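Local coordinates for protein alpha-rhamnosidase (Dictyoglomus thermophilum, PDB 6I60) that probably hydrolyses terminal non-reducing alpha-L-rhamnose residues from alpha-L-rhamnosides, at residues N28-F33 with R58-N63; S182-K187 with D240-I245; I304-K309 with V416-G421; P498-R503 with T813-H818. All blocks are in the same frame, centred on the assembly; numbering follows the deposited sequence.

The four contacts follow one another along the chain and none touches another. Interaction 1 is a surface contact between two loops near the N-terminal immunoglobulin-like domain, made of aromatic and aliphatic side chains and one bridging water. Interactions 2 and 3 are partly buried strand pairings held by backbone hydrogen bonds, antiparallel and parallel respectively; strand 288-298 pairs with both 171-184 of interaction 2 and 302-306 of interaction 3 and so connects them, and interaction 3 adds a salt-bridge network at its exposed end. Interaction 4 is the buried one, again between loops, in the helical glycosidase domain, where charged side chains dominate and the carboxylate of Glu805, from outside both loops, bonds to each.

Interaction 1 of 4, residues N28-F33 with R58-N63; sequences NIYSPF and RHLEKN
The Tyr30 ring lies across the branch end of Leu60, CE2 meeting CD2 at 3.6 Å with the two side chains nearly at right angles. Nearer the ring's root, Tyr30 CD2 rests 3.8 Å from Arg58 CG, so the aliphatic stem of the arginine, rather than its charge, does the packing. With its CG beside its own backbone N and opposite the carbonyl carbon (chi1 -70°), Tyr30 turns one ring face to Ile29 CG1; the isoleucine then reaches on to Leu60, CD1 to CD1, at 3.7 Å. Phe33 extends this apolar row, its CE1 standing 3.6 Å from Arg58 CB. A water between the backbones ties the loops together, donating to Asn28 OD1 and Arg58 O and accepting from Tyr30 N at 2.9 Å. An amide suits Asn28, since ND2 can meanwhile bond Gln125 O. Replacing Tyr30 with an alanine would probably open a gap beside Leu60 CD2 and Arg58 CG, leaving the arginine stem only Phe33 as an aromatic neighbour in this contact. Trp119 NE1 and Ser127 OG both bond Tyr30 O, fastening this surface loop-to-loop contact to strand 112-120 of the N-terminal immunoglobulin-like beta domain.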
loop_
_atom_site.group_PDB
_atom_site.type_symbol
_atom_site.label_atom_id
_atom_site.label_comp_id
_atom_site.label_asym_id
_atom_site.label_seq_id
_atom_site.Cartn_x
_atom_site.Cartn_y
_atom_site.Cartn_z
ATOM N N ASN A 28 29.207 -3.714 23.799
ATOM C CA ASN A 28 28.273 -3.751 22.674
ATOM C C ASN A 28 28.125 -5.204 22.234
ATOM O O ASN A 28 28.709 -5.659 21.248
ATOM C CB ASN A 28 28.771 -2.859 21.545
ATOM C CG ASN A 28 27.722 -2.612 20.491
ATOM O OD1 ASN A 28 26.627 -3.172 20.545
ATOM N ND2 ASN A 28 28.048 -1.768 19.519
ATOM N N ILE A 29 27.320 -5.948 22.998
ATOM C CA ILE A 29 27.240 -7.398 22.840
ATOM C C ILE A 29 26.271 -7.840 21.752
ATOM O O ILE A 29 26.289 -9.019 21.368
ATOM C CB ILE A 29 26.842 -8.065 24.171
ATOM C CG1 ILE A 29 25.329 -7.981 24.380
ATOM C CG2 ILE A 29 27.577 -7.416 25.335
ATOM C CD1 ILE A 29 24.819 -8.858 25.498
ATOM N N TYR A 30 25.432 -6.944 21.240
ATOM C CA TYR A 30 24.398 -7.302 20.277
ATOM C C TYR A 30 24.791 -6.812 18.889
ATOM O O TYR A 30 25.042 -5.618 18.694
ATOM C CB TYR A 30 23.048 -6.717 20.684
ATOM C CG TYR A 30 22.449 -7.360 21.911
ATOM C CD1 TYR A 30 22.224 -8.729 21.959
ATOM C CD2 TYR A 30 22.111 -6.600 23.022
ATOM C CE1 TYR A 30 21.677 -9.323 23.079
ATOM C CE2 TYR A 30 21.564 -7.184 24.146
ATOM C CZ TYR A 30 21.350 -8.546 24.170
ATOM O OH TYR A 30 20.804 -9.131 25.289
ATOM N N SER A 31 24.838 -7.734 17.933
ATOM C CA SER A 31 25.042 -7.388 16.538
ATOM C C SER A 31 23.740 -6.875 15.930
ATOM O O SER A 31 22.657 -7.110 16.471
ATOM C CB SER A 31 25.548 -8.605 15.768
ATOM O OG SER A 31 24.474 -9.429 15.348
ATOM N N PRO A 32 23.818 -6.150 14.813
ATOM C CA PRO A 32 22.589 -5.702 14.146
ATOM C C PRO A 32 21.711 -6.882 13.753
ATOM O O PRO A 32 22.201 -7.950 13.378
ATOM C CB PRO A 32 23.106 -4.949 12.916
ATOM C CG PRO A 32 24.473 -4.506 13.299
ATOM C CD PRO A 32 25.024 -5.586 14.181
ATOM N N PHE A 33 20.399 -6.684 13.852
ATOM C CA PHE A 33 19.426 -7.725 13.569
ATOM C C PHE A 33 18.404 -7.211 12.564
ATOM O O PHE A 33 18.339 -6.016 12.262
ATOM C CB PHE A 33 18.725 -8.202 14.852
ATOM C CG PHE A 33 17.904 -7.141 15.529
ATOM C CD1 PHE A 33 18.499 -6.219 16.373
ATOM C CD2 PHE A 33 16.535 -7.068 15.324
ATOM C CE1 PHE A 33 17.744 -5.242 16.997
ATOM C CE2 PHE A 33 15.776 -6.095 15.945
ATOM C CZ PHE A 33 16.381 -5.179 16.783
ATOM N N ARG A 58 20.053 -2.971 18.848
ATOM C CA ARG A 58 19.625 -3.272 20.208
ATOM C C ARG A 58 20.846 -3.210 21.115
ATOM O O ARG A 58 21.899 -3.754 20.774
ATOM C CB ARG A 58 18.963 -4.653 20.290
ATOM C CG ARG A 58 18.802 -5.189 21.705
ATOM C CD ARG A 58 17.362 -5.597 21.981
ATOM N NE ARG A 58 17.261 -6.554 23.081
ATOM C CZ ARG A 58 16.177 -7.278 23.344
ATOM N NH1 ARG A 58 15.094 -7.157 22.587
ATOM N NH2 ARG A 58 16.175 -8.124 24.365
ATOM N N HIS A 59 20.705 -2.549 22.260
ATOM C CA HIS A 59 21.807 -2.379 23.191
ATOM C C HIS A 59 21.334 -2.670 24.608
ATOM O O HIS A 59 20.143 -2.594 24.917
ATOM C CB HIS A 59 22.394 -0.963 23.112
ATOM C CG HIS A 59 23.821 -0.875 23.552
ATOM N ND1 HIS A 59 24.183 -0.674 24.867
ATOM C CD2 HIS A 59 24.977 -0.956 22.852
ATOM C CE1 HIS A 59 25.501 -0.636 24.958
ATOM N NE2 HIS A 59 26.007 -0.805 23.749
ATOM N N LEU A 60 22.295 -3.007 25.472
ATOM C CA LEU A 60 21.974 -3.255 26.874
ATOM C C LEU A 60 21.667 -1.957 27.609
ATOM O O LEU A 60 20.785 -1.920 28.474
ATOM C CB LEU A 60 23.127 -3.988 27.559
ATOM C CG LEU A 60 23.412 -5.422 27.116
ATOM C CD1 LEU A 60 24.754 -5.887 27.664
ATOM C CD2 LEU A 60 22.291 -6.351 27.558
ATOM N N GLU A 61 22.385 -0.885 27.283
ATOM C CA GLU A 61 22.256 0.378 27.988
ATOM C C GLU A 61 21.232 1.285 27.312
ATOM O O GLU A 61 20.813 1.063 26.174
ATOM C CB GLU A 61 23.608 1.087 28.067
ATOM C CG GLU A 61 24.785 0.168 28.336
ATOM C CD GLU A 61 26.115 0.859 28.121
ATOM O OE1 GLU A 61 26.116 2.093 27.921
ATOM O OE2 GLU A 61 27.158 0.170 28.150
ATOM N N LYS A 62 20.832 2.323 28.038
ATOM C CA LYS A 62 19.950 3.354 27.518
ATOM C C LYS A 62 20.769 4.479 26.889
ATOM O O LYS A 62 21.993 4.543 27.025
ATOM C CB LYS A 62 19.053 3.901 28.628
ATOM C CG LYS A 62 18.001 2.924 29.123
ATOM C CD LYS A 62 17.031 3.603 30.082
ATOM C CE LYS A 62 15.950 2.643 30.555
ATOM N NZ LYS A 62 15.284 3.137 31.791
ATOM N N ASN A 63 20.070 5.375 26.187
ATOM C CA ASN A 63 20.682 6.544 25.549
ATOM C C ASN A 63 21.810 6.143 24.602
ATOM O O ASN A 63 22.866 6.775 24.560
ATOM C CB ASN A 63 21.187 7.544 26.592
ATOM C CG ASN A 63 20.109 7.960 27.563
ATOM O OD1 ASN A 63 19.124 8.589 27.180
ATOM N ND2 ASN A 63 20.289 7.611 28.832
HETATM O O HOH W 1 24.766 -4.170 21.987
#

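Interaction 2 of 4, residues S182-K187 with D240-I245; sequences SFSISK and DGKNAI
This is an antiparallel strand pairing, formed where strand 171-184 runs out and strand 242-250 begins; segment 240-245 lies within the rhamnosidase N-terminal domain family. Phe183 and Asn243 make the hydrogen-bonded pair: Asn243 N donates to Phe183 O at 2.8 Å, and the return bond from Phe183 N to Asn243 O is weak. Ser182 with Ala244 and Ser184 with Lys242 are the non-hydrogen-bonded pairs on either side. Past the last bridge, Ile185 N still reaches Gly241 O at 3.2 Å with a nearly straight bond (166°), which carries the pairing into the loop.

Such a ladder sends neighbouring residues to opposite faces, and the chemistry divides accordingly. Ser182, Ser184, Lys242 and Ala244 share one face; Ser184 and Lys242 are exposed, which suits polar groups, while Ala244 is buried. Phe183 and Asn243 share the other. Because Phe183 CG sits between its backbone N and carbonyl carbon (chi1 60°), the ring folds over its cross-strand neighbour, and Asn243 CB lies 3.5 Å from the ring centroid in a CH-pi contact. The amide plane is inclined 66° to the ring, and its ND2 makes a weak hydrogen bond to Ile238 O. Ile245 CG2 and Ile185 CD1 meet the ring at its edge, in plane, the former 3.8 Å from Phe183 CE1. Ile185 also touches Tyr273 of strand 264-273, which belongs to another sheet.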
loop_
_atom_site.group_PDB
_atom_site.type_symbol
_atom_site.label_atom_id
_atom_site.label_comp_id
_atom_site.label_asym_id
_atom_site.label_seq_id
_atom_site.Cartn_x
_atom_site.Cartn_y
_atom_site.Cartn_z
ATOM N N SER A 182 8.431 -29.874 -22.079
ATOM C CA SER A 182 9.089 -30.967 -21.378
ATOM C C SER A 182 10.599 -30.868 -21.554
ATOM O O SER A 182 11.086 -30.514 -22.633
ATOM C CB SER A 182 8.585 -32.320 -21.884
ATOM O OG SER A 182 8.276 -32.260 -23.267
ATOM N N PHE A 183 11.333 -31.175 -20.487
ATOM C CA PHE A 183 12.787 -31.213 -20.526
ATOM C C PHE A 183 13.272 -32.369 -19.665
ATOM O O PHE A 183 12.540 -32.895 -18.823
ATOM C CB PHE A 183 13.409 -29.888 -20.059
ATOM C CG PHE A 183 13.055 -29.506 -18.649
ATOM C CD1 PHE A 183 11.849 -28.885 -18.366
ATOM C CD2 PHE A 183 13.936 -29.752 -17.609
ATOM C CE1 PHE A 183 11.523 -28.526 -17.071
ATOM C CE2 PHE A 183 13.617 -29.391 -16.310
ATOM C CZ PHE A 183 12.409 -28.778 -16.042
ATOM N N SER A 184 14.523 -32.767 -19.887
ATOM C CA SER A 184 15.108 -33.922 -19.224
ATOM C C SER A 184 16.284 -33.496 -18.355
ATOM O O SER A 184 17.036 -32.583 -18.711
ATOM C CB SER A 184 15.565 -34.968 -20.245
ATOM O OG SER A 184 14.508 -35.854 -20.572
ATOM N N ILE A 185 16.435 -34.165 -17.213
ATOM C CA ILE A 185 17.521 -33.915 -16.275
ATOM C C ILE A 185 18.219 -35.236 -15.983
ATOM O O ILE A 185 17.566 -36.279 -15.861
ATOM C CB ILE A 185 17.012 -33.264 -14.970
ATOM C CG1 ILE A 185 16.141 -32.043 -15.278
ATOM C CG2 ILE A 185 18.174 -32.870 -14.073
ATOM C CD1 ILE A 185 16.915 -30.859 -15.821
ATOM N N SER A 186 19.548 -35.195 -15.879
ATOM C CA SER A 186 20.324 -36.393 -15.576
ATOM C C SER A 186 21.257 -36.155 -14.394
ATOM O O SER A 186 21.065 -36.737 -13.320
ATOM C CB SER A 186 21.119 -36.840 -16.806
ATOM O OG SER A 186 21.550 -35.725 -17.565
ATOM N N LYS A 187 22.270 -35.309 -14.582
ATOM C CA LYS A 187 23.173 -34.953 -13.497
ATOM C C LYS A 187 22.422 -34.202 -12.402
ATOM O O LYS A 187 21.475 -33.456 -12.668
ATOM C CB LYS A 187 24.325 -34.097 -14.022
ATOM N N ASP A 240 14.073 -36.307 -11.317
ATOM C CA ASP A 240 15.196 -36.901 -12.030
ATOM C C ASP A 240 14.970 -36.916 -13.536
ATOM O O ASP A 240 15.387 -35.988 -14.236
ATOM C CB ASP A 240 15.462 -38.321 -11.528
ATOM C CG ASP A 240 16.845 -38.820 -11.901
ATOM O OD1 ASP A 240 17.769 -37.987 -12.019
ATOM O OD2 ASP A 240 17.009 -40.044 -12.080
ATOM N N GLY A 241 14.312 -37.959 -14.038
ATOM C CA GLY A 241 14.191 -38.186 -15.468
ATOM C C GLY A 241 13.430 -37.131 -16.246
ATOM O O GLY A 241 13.947 -36.040 -16.499
ATOM N N LYS A 242 12.204 -37.453 -16.650
ATOM C CA LYS A 242 11.402 -36.524 -17.433
ATOM C C LYS A 242 10.822 -35.436 -16.538
ATOM O O LYS A 242 10.449 -35.686 -15.388
ATOM C CB LYS A 242 10.279 -37.265 -18.159
ATOM C CG LYS A 242 10.493 -37.393 -19.660
ATOM C CD LYS A 242 9.196 -37.186 -20.427
ATOM C CE LYS A 242 9.038 -38.214 -21.537
ATOM N NZ LYS A 242 7.661 -38.215 -22.107
ATOM N N ASN A 243 10.756 -34.219 -17.072
ATOM C CA ASN A 243 10.246 -33.071 -16.342
ATOM C C ASN A 243 9.176 -32.374 -17.165
ATOM O O ASN A 243 9.121 -32.500 -18.392
ATOM C CB ASN A 243 11.358 -32.077 -16.003
ATOM C CG ASN A 243 12.189 -32.519 -14.825
ATOM O OD1 ASN A 243 12.345 -33.712 -14.571
ATOM N ND2 ASN A 243 12.731 -31.555 -14.093
ATOM N N ALA A 244 8.326 -31.622 -16.471
ATOM C CA ALA A 244 7.244 -30.899 -17.118
ATOM C C ALA A 244 7.006 -29.591 -16.380
ATOM O O ALA A 244 7.109 -29.534 -15.152
ATOM C CB ALA A 244 5.956 -31.730 -17.154
ATOM N N ILE A 245 6.691 -28.546 -17.138
ATOM C CA ILE A 245 6.335 -27.252 -16.577
ATOM C C ILE A 245 4.953 -26.868 -17.089
ATOM O O ILE A 245 4.549 -27.255 -18.191
ATOM C CB ILE A 245 7.377 -26.167 -16.924
ATOM C CG1 ILE A 245 7.767 -26.254 -18.394
ATOM C CG2 ILE A 245 8.618 -26.332 -16.070
ATOM C CD1 ILE A 245 6.915 -25.417 -19.293
#

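Interaction 3 of 4, residues I304-K309 with V416-G421; sequences IYDGRK and VYITKG
Ile304 and Val416 lie side by side in a parallel strand pairing that joins strand 302-306, in the N-terminal rhamnosidase domain, to strand 414-418, in the concanavalin-like domain. The paired strands are the tight part. Tyr305 N donates to Val416 O at 2.8 Å, Ile418 N to Tyr305 O, and Gly307 N to Ile418 O at 3.0 Å. On one face the two tyrosines point the same way, Tyr305 CD1 being 3.5 Å from Tyr417 CE1 at the edge of the Tyr417 ring; Tyr417 OH is tied to Glu425. The loose side is the turn after strand 302-306, though Ile418 CD1 still supports Asp306 CG at 3.6 Å. There the exposed Arg308 and Lys309 converge on buried Asp306, whose CG stands opposite its backbone N (chi1 -168°). OD2 accepts from Arg308 N, closing an Asx turn, and from Arg308 NE. A leucine at Asp306 would probably abolish the Asx turn and leave Arg308 and Lys309 without their shared countercharge. Ile418 CG2 lies under one face of the guanidinium, a flat cation well suited to cover a methyl. Arg308 NH2 meets Asp306 OD1 at 2.8 Å through the syn lone pair, whereas Lys309 NZ reaches that oxygen from above the carboxylate plane.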
loop_
_atom_site.group_PDB
_atom_site.type_symbol
_atom_site.label_atom_id
_atom_site.label_comp_id
_atom_site.label_asym_id
_atom_site.label_seq_id
_atom_site.Cartn_x
_atom_site.Cartn_y
_atom_site.Cartn_z
ATOM N N ILE A 304 -15.057 -18.346 -15.306
ATOM C CA ILE A 304 -15.864 -19.539 -15.535
ATOM C C ILE A 304 -14.931 -20.738 -15.631
ATOM O O ILE A 304 -13.973 -20.725 -16.413
ATOM C CB ILE A 304 -16.720 -19.401 -16.804
ATOM C CG1 ILE A 304 -17.699 -18.235 -16.662
ATOM C CG2 ILE A 304 -17.462 -20.694 -17.091
ATOM C CD1 ILE A 304 -17.908 -17.469 -17.942
ATOM N N TYR A 305 -15.212 -21.773 -14.839
ATOM C CA TYR A 305 -14.398 -22.985 -14.784
ATOM C C TYR A 305 -15.278 -24.179 -15.131
ATOM O O TYR A 305 -16.138 -24.576 -14.336
ATOM C CB TYR A 305 -13.769 -23.153 -13.401
ATOM C CG TYR A 305 -12.703 -24.226 -13.311
ATOM C CD1 TYR A 305 -13.043 -25.573 -13.236
ATOM C CD2 TYR A 305 -11.356 -23.891 -13.283
ATOM C CE1 TYR A 305 -12.072 -26.551 -13.148
ATOM C CE2 TYR A 305 -10.378 -24.863 -13.194
ATOM C CZ TYR A 305 -10.742 -26.192 -13.126
ATOM O OH TYR A 305 -9.773 -27.165 -13.039
ATOM N N ASP A 306 -15.060 -24.758 -16.309
ATOM C CA ASP A 306 -15.804 -25.931 -16.764
ATOM C C ASP A 306 -14.966 -27.166 -16.455
ATOM O O ASP A 306 -13.980 -27.448 -17.140
ATOM C CB ASP A 306 -16.130 -25.830 -18.250
ATOM C CG ASP A 306 -17.143 -26.868 -18.698
ATOM O OD1 ASP A 306 -17.904 -26.590 -19.650
ATOM O OD2 ASP A 306 -17.178 -27.964 -18.098
ATOM N N GLY A 307 -15.363 -27.906 -15.416
ATOM C CA GLY A 307 -14.621 -29.088 -15.018
ATOM C C GLY A 307 -14.657 -30.213 -16.031
ATOM O O GLY A 307 -13.809 -31.110 -15.977
ATOM N N ARG A 308 -15.619 -30.188 -16.953
ATOM C CA ARG A 308 -15.679 -31.225 -17.975
ATOM C C ARG A 308 -14.544 -31.090 -18.983
ATOM O O ARG A 308 -14.034 -32.102 -19.477
ATOM C CB ARG A 308 -17.036 -31.185 -18.679
ATOM C CG ARG A 308 -18.219 -31.414 -17.746
ATOM C CD ARG A 308 -19.531 -31.028 -18.406
ATOM N NE ARG A 308 -19.461 -29.707 -19.024
ATOM C CZ ARG A 308 -20.399 -29.204 -19.821
ATOM N NH1 ARG A 308 -21.484 -29.913 -20.100
ATOM N NH2 ARG A 308 -20.252 -27.991 -20.339
ATOM N N LYS A 309 -14.127 -29.861 -19.291
ATOM C CA LYS A 309 -13.021 -29.603 -20.214
ATOM C C LYS A 309 -11.679 -29.517 -19.500
ATOM O O LYS A 309 -10.813 -28.724 -19.883
ATOM C CB LYS A 309 -13.293 -28.324 -21.001
ATOM C CG LYS A 309 -14.677 -28.249 -21.628
ATOM C CD LYS A 309 -14.789 -27.053 -22.566
ATOM C CE LYS A 309 -16.223 -26.829 -23.024
ATOM N NZ LYS A 309 -16.925 -25.813 -22.188
ATOM N N VAL A 416 -18.634 -18.933 -12.195
ATOM C CA VAL A 416 -19.428 -20.084 -12.602
ATOM C C VAL A 416 -18.528 -21.310 -12.623
ATOM O O VAL A 416 -17.444 -21.280 -13.217
ATOM C CB VAL A 416 -20.080 -19.865 -13.981
ATOM C CG1 VAL A 416 -20.563 -21.184 -14.565
ATOM C CG2 VAL A 416 -21.224 -18.872 -13.869
ATOM N N TYR A 417 -18.974 -22.384 -11.972
ATOM C CA TYR A 417 -18.245 -23.648 -11.951
ATOM C C TYR A 417 -19.179 -24.762 -12.396
ATOM O O TYR A 417 -20.259 -24.936 -11.821
ATOM C CB TYR A 417 -17.688 -23.942 -10.557
ATOM C CG TYR A 417 -17.055 -25.309 -10.429
ATOM C CD1 TYR A 417 -15.805 -25.572 -10.975
ATOM C CD2 TYR A 417 -17.705 -26.336 -9.757
ATOM C CE1 TYR A 417 -15.223 -26.820 -10.856
ATOM C CE2 TYR A 417 -17.131 -27.586 -9.633
ATOM C CZ TYR A 417 -15.890 -27.823 -10.184
ATOM O OH TYR A 417 -15.318 -29.068 -10.060
ATOM N N ILE A 418 -18.765 -25.510 -13.416
ATOM C CA ILE A 418 -19.519 -26.652 -13.919
ATOM C C ILE A 418 -18.875 -27.916 -13.370
ATOM O O ILE A 418 -17.691 -28.177 -13.615
ATOM C CB ILE A 418 -19.563 -26.668 -15.454
ATOM C CG1 ILE A 418 -20.229 -25.394 -15.978
ATOM C CG2 ILE A 418 -20.309 -27.893 -15.953
ATOM C CD1 ILE A 418 -19.376 -24.623 -16.956
ATOM N N THR A 419 -19.656 -28.704 -12.635
ATOM C CA THR A 419 -19.116 -29.835 -11.899
ATOM C C THR A 419 -18.681 -30.958 -12.841
ATOM O O THR A 419 -19.098 -31.038 -14.000
ATOM C CB THR A 419 -20.148 -30.366 -10.905
ATOM O OG1 THR A 419 -21.194 -31.042 -11.614
ATOM C CG2 THR A 419 -20.749 -29.222 -10.096
ATOM N N LYS A 420 -17.824 -31.837 -12.316
ATOM C CA LYS A 420 -17.380 -33.023 -13.035
ATOM C C LYS A 420 -18.074 -34.299 -12.576
ATOM O O LYS A 420 -18.106 -35.273 -13.336
ATOM C CB LYS A 420 -15.865 -33.204 -12.887
ATOM C CG LYS A 420 -15.090 -31.905 -12.796
ATOM C CD LYS A 420 -13.917 -32.029 -11.838
ATOM C CE LYS A 420 -12.880 -30.947 -12.092
ATOM N NZ LYS A 420 -11.523 -31.386 -11.672
ATOM N N GLY A 421 -18.614 -34.318 -11.359
ATOM C CA GLY A 421 -19.334 -35.472 -10.853
ATOM C C GLY A 421 -18.454 -36.533 -10.226
ATOM O O GLY A 421 -18.699 -37.732 -10.397
#

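Interaction 4 of 4, residues P498-R503 with T813-H818; sequences PQRDER and TGMNSH
Arg500 reaches from the 498-503 loop toward Ser817 and Met815 in the 813-818 loop. Its CB lies 3.8 Å from Asp501 OD1, and chi1 of 65° sets CG between the backbone N and the carbonyl carbon. CG passes 4.1 Å from Glu502 CB, after which the chain runs extended through CD to NE, a length that lets an arginine span the interval between loops. At NE the polar end begins: NE and NH2 grip Glu502 OE2 side-on, at 3.1 Å and 3.0 Å, both nitrogens sharing one oxygen and so fixing the turn of the guanidinium. NH2 also faces Met815 CG at 4.2 Å, a loose apolar neighbour. NH1 goes furthest across and comes within 3.4 Å of Ser817 CB, where a small residue allows close approach. The same NH1 forms a salt bridge with Glu805 OE1, which also accepts from Ser817 N, so one carboxylate ties both loops, while Ser817 OG bonds His820 ND1. A triethylene glycol, probably from the crystallisation liquor, lies near Arg500. Both loops belong to the six-hairpin glycosidase domain, an (alpha/alpha)6 barrel in this family: the first runs between helix 473-488 and helix 507-512, the second between helix 792-797 and helix 826-835.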
loop_
_atom_site.group_PDB
_atom_site.type_symbol
_atom_site.label_atom_id
_atom_site.label_comp_id
_atom_site.label_asym_id
_atom_site.label_seq_id
_atom_site.Cartn_x
_atom_site.Cartn_y
_atom_site.Cartn_z
ATOM N N PRO A 498 -12.714 -1.610 -4.581
ATOM C CA PRO A 498 -12.324 -2.936 -5.066
ATOM C C PRO A 498 -13.482 -3.784 -5.570
ATOM O O PRO A 498 -13.301 -4.979 -5.820
ATOM C CB PRO A 498 -11.692 -3.562 -3.821
ATOM C CG PRO A 498 -12.461 -2.905 -2.649
ATOM C CD PRO A 498 -13.198 -1.687 -3.193
ATOM N N GLN A 499 -14.670 -3.197 -5.729
ATOM C CA GLN A 499 -15.869 -3.990 -5.974
ATOM C C GLN A 499 -16.502 -3.776 -7.343
ATOM O O GLN A 499 -17.112 -4.709 -7.871
ATOM C CB GLN A 499 -16.916 -3.716 -4.882
ATOM C CG GLN A 499 -17.762 -2.468 -5.094
ATOM C CD GLN A 499 -17.052 -1.197 -4.669
ATOM O OE1 GLN A 499 -16.616 -1.066 -3.525
ATOM N NE2 GLN A 499 -16.928 -0.255 -5.594
ATOM N N ARG A 500 -16.370 -2.595 -7.942
ATOM C CA ARG A 500 -17.086 -2.285 -9.170
ATOM C C ARG A 500 -16.138 -2.301 -10.371
ATOM O O ARG A 500 -14.986 -2.745 -10.286
ATOM C CB ARG A 500 -17.807 -0.941 -9.032
ATOM C CG ARG A 500 -16.893 0.262 -8.884
ATOM C CD ARG A 500 -17.681 1.485 -8.441
ATOM N NE ARG A 500 -16.866 2.697 -8.415
ATOM C CZ ARG A 500 -17.168 3.782 -7.708
ATOM N NH1 ARG A 500 -18.267 3.803 -6.966
ATOM N NH2 ARG A 500 -16.376 4.843 -7.738
ATOM N N ASP A 501 -16.638 -1.811 -11.506
ATOM C CA ASP A 501 -15.888 -1.809 -12.756
ATOM C C ASP A 501 -14.888 -0.661 -12.802
ATOM O O ASP A 501 -14.824 0.076 -13.791
ATOM C CB ASP A 501 -16.848 -1.728 -13.946
ATOM C CG ASP A 501 -17.888 -0.630 -13.789
ATOM O OD1 ASP A 501 -17.914 0.037 -12.732
ATOM O OD2 ASP A 501 -18.685 -0.432 -14.729
ATOM N N GLU A 502 -14.104 -0.503 -11.739
ATOM C CA GLU A 502 -13.098 0.547 -11.682
ATOM C C GLU A 502 -11.802 -0.003 -11.103
ATOM O O GLU A 502 -10.975 -0.556 -11.837
ATOM C CB GLU A 502 -13.600 1.731 -10.852
ATOM C CG GLU A 502 -12.809 3.014 -11.056
ATOM C CD GLU A 502 -13.583 4.251 -10.645
ATOM O OE1 GLU A 502 -13.063 5.371 -10.839
ATOM O OE2 GLU A 502 -14.711 4.106 -10.128
ATOM N N ARG A 503 -11.622 0.140 -9.788
ATOM C CA ARG A 503 -10.433 -0.347 -9.088
ATOM C C ARG A 503 -9.152 0.254 -9.660
ATOM O O ARG A 503 -8.090 -0.372 -9.626
ATOM C CB ARG A 503 -10.365 -1.878 -9.106
ATOM C CG ARG A 503 -11.689 -2.559 -8.794
ATOM C CD ARG A 503 -11.645 -4.039 -9.124
ATOM N NE ARG A 503 -12.983 -4.605 -9.283
ATOM C CZ ARG A 503 -13.282 -5.883 -9.074
ATOM N NH1 ARG A 503 -12.340 -6.735 -8.695
ATOM N NH2 ARG A 503 -14.526 -6.310 -9.245
ATOM N N THR A 813 -26.827 2.476 -8.050
ATOM C CA THR A 813 -25.725 2.641 -8.983
ATOM C C THR A 813 -25.229 4.086 -8.958
ATOM O O THR A 813 -25.869 4.989 -8.414
ATOM C CB THR A 813 -26.142 2.234 -10.397
ATOM O OG1 THR A 813 -25.174 2.718 -11.337
ATOM C CG2 THR A 813 -27.512 2.797 -10.742
ATOM N N GLY A 814 -24.067 4.300 -9.559
ATOM C CA GLY A 814 -23.386 5.569 -9.418
ATOM C C GLY A 814 -22.434 5.557 -8.240
ATOM O O GLY A 814 -22.291 4.570 -7.512
ATOM N N MET A 815 -21.766 6.693 -8.048
ATOM C CA MET A 815 -20.730 6.807 -7.028
ATOM C C MET A 815 -21.281 6.556 -5.630
ATOM O O MET A 815 -21.414 7.490 -4.833
ATOM C CB MET A 815 -20.072 8.183 -7.096
ATOM C CG MET A 815 -18.801 8.212 -7.920
ATOM S SD MET A 815 -18.068 9.852 -7.993
ATOM C CE MET A 815 -18.590 10.540 -6.426
ATOM N N ASN A 816 -21.591 5.294 -5.320
ATOM C CA ASN A 816 -22.185 4.907 -4.046
ATOM C C ASN A 816 -21.430 3.745 -3.411
ATOM O O ASN A 816 -22.016 2.958 -2.664
ATOM C CB ASN A 816 -23.659 4.529 -4.216
ATOM C CG ASN A 816 -24.498 5.651 -4.796
ATOM O OD1 ASN A 816 -24.169 6.829 -4.659
ATOM N ND2 ASN A 816 -25.605 5.286 -5.436
ATOM N N SER A 817 -20.138 3.615 -3.701
ATOM C CA SER A 817 -19.390 2.452 -3.239
ATOM C C SER A 817 -19.212 2.478 -1.725
ATOM O O SER A 817 -19.146 3.541 -1.100
ATOM C CB SER A 817 -18.025 2.383 -3.917
ATOM O OG SER A 817 -17.135 1.566 -3.174
ATOM N N HIS A 818 -19.125 1.283 -1.139
ATOM C CA HIS A 818 -19.069 1.114 0.308
ATOM C C HIS A 818 -17.724 0.579 0.788
ATOM O O HIS A 818 -17.649 -0.009 1.873
ATOM C CB HIS A 818 -20.196 0.190 0.771
ATOM C CG HIS A 818 -21.516 0.877 0.927
ATOM N ND1 HIS A 818 -22.277 0.777 2.073
ATOM C CD2 HIS A 818 -22.210 1.677 0.083
ATOM C CE1 HIS A 818 -23.383 1.485 1.927
ATOM N NE2 HIS A 818 -23.367 2.041 0.729
#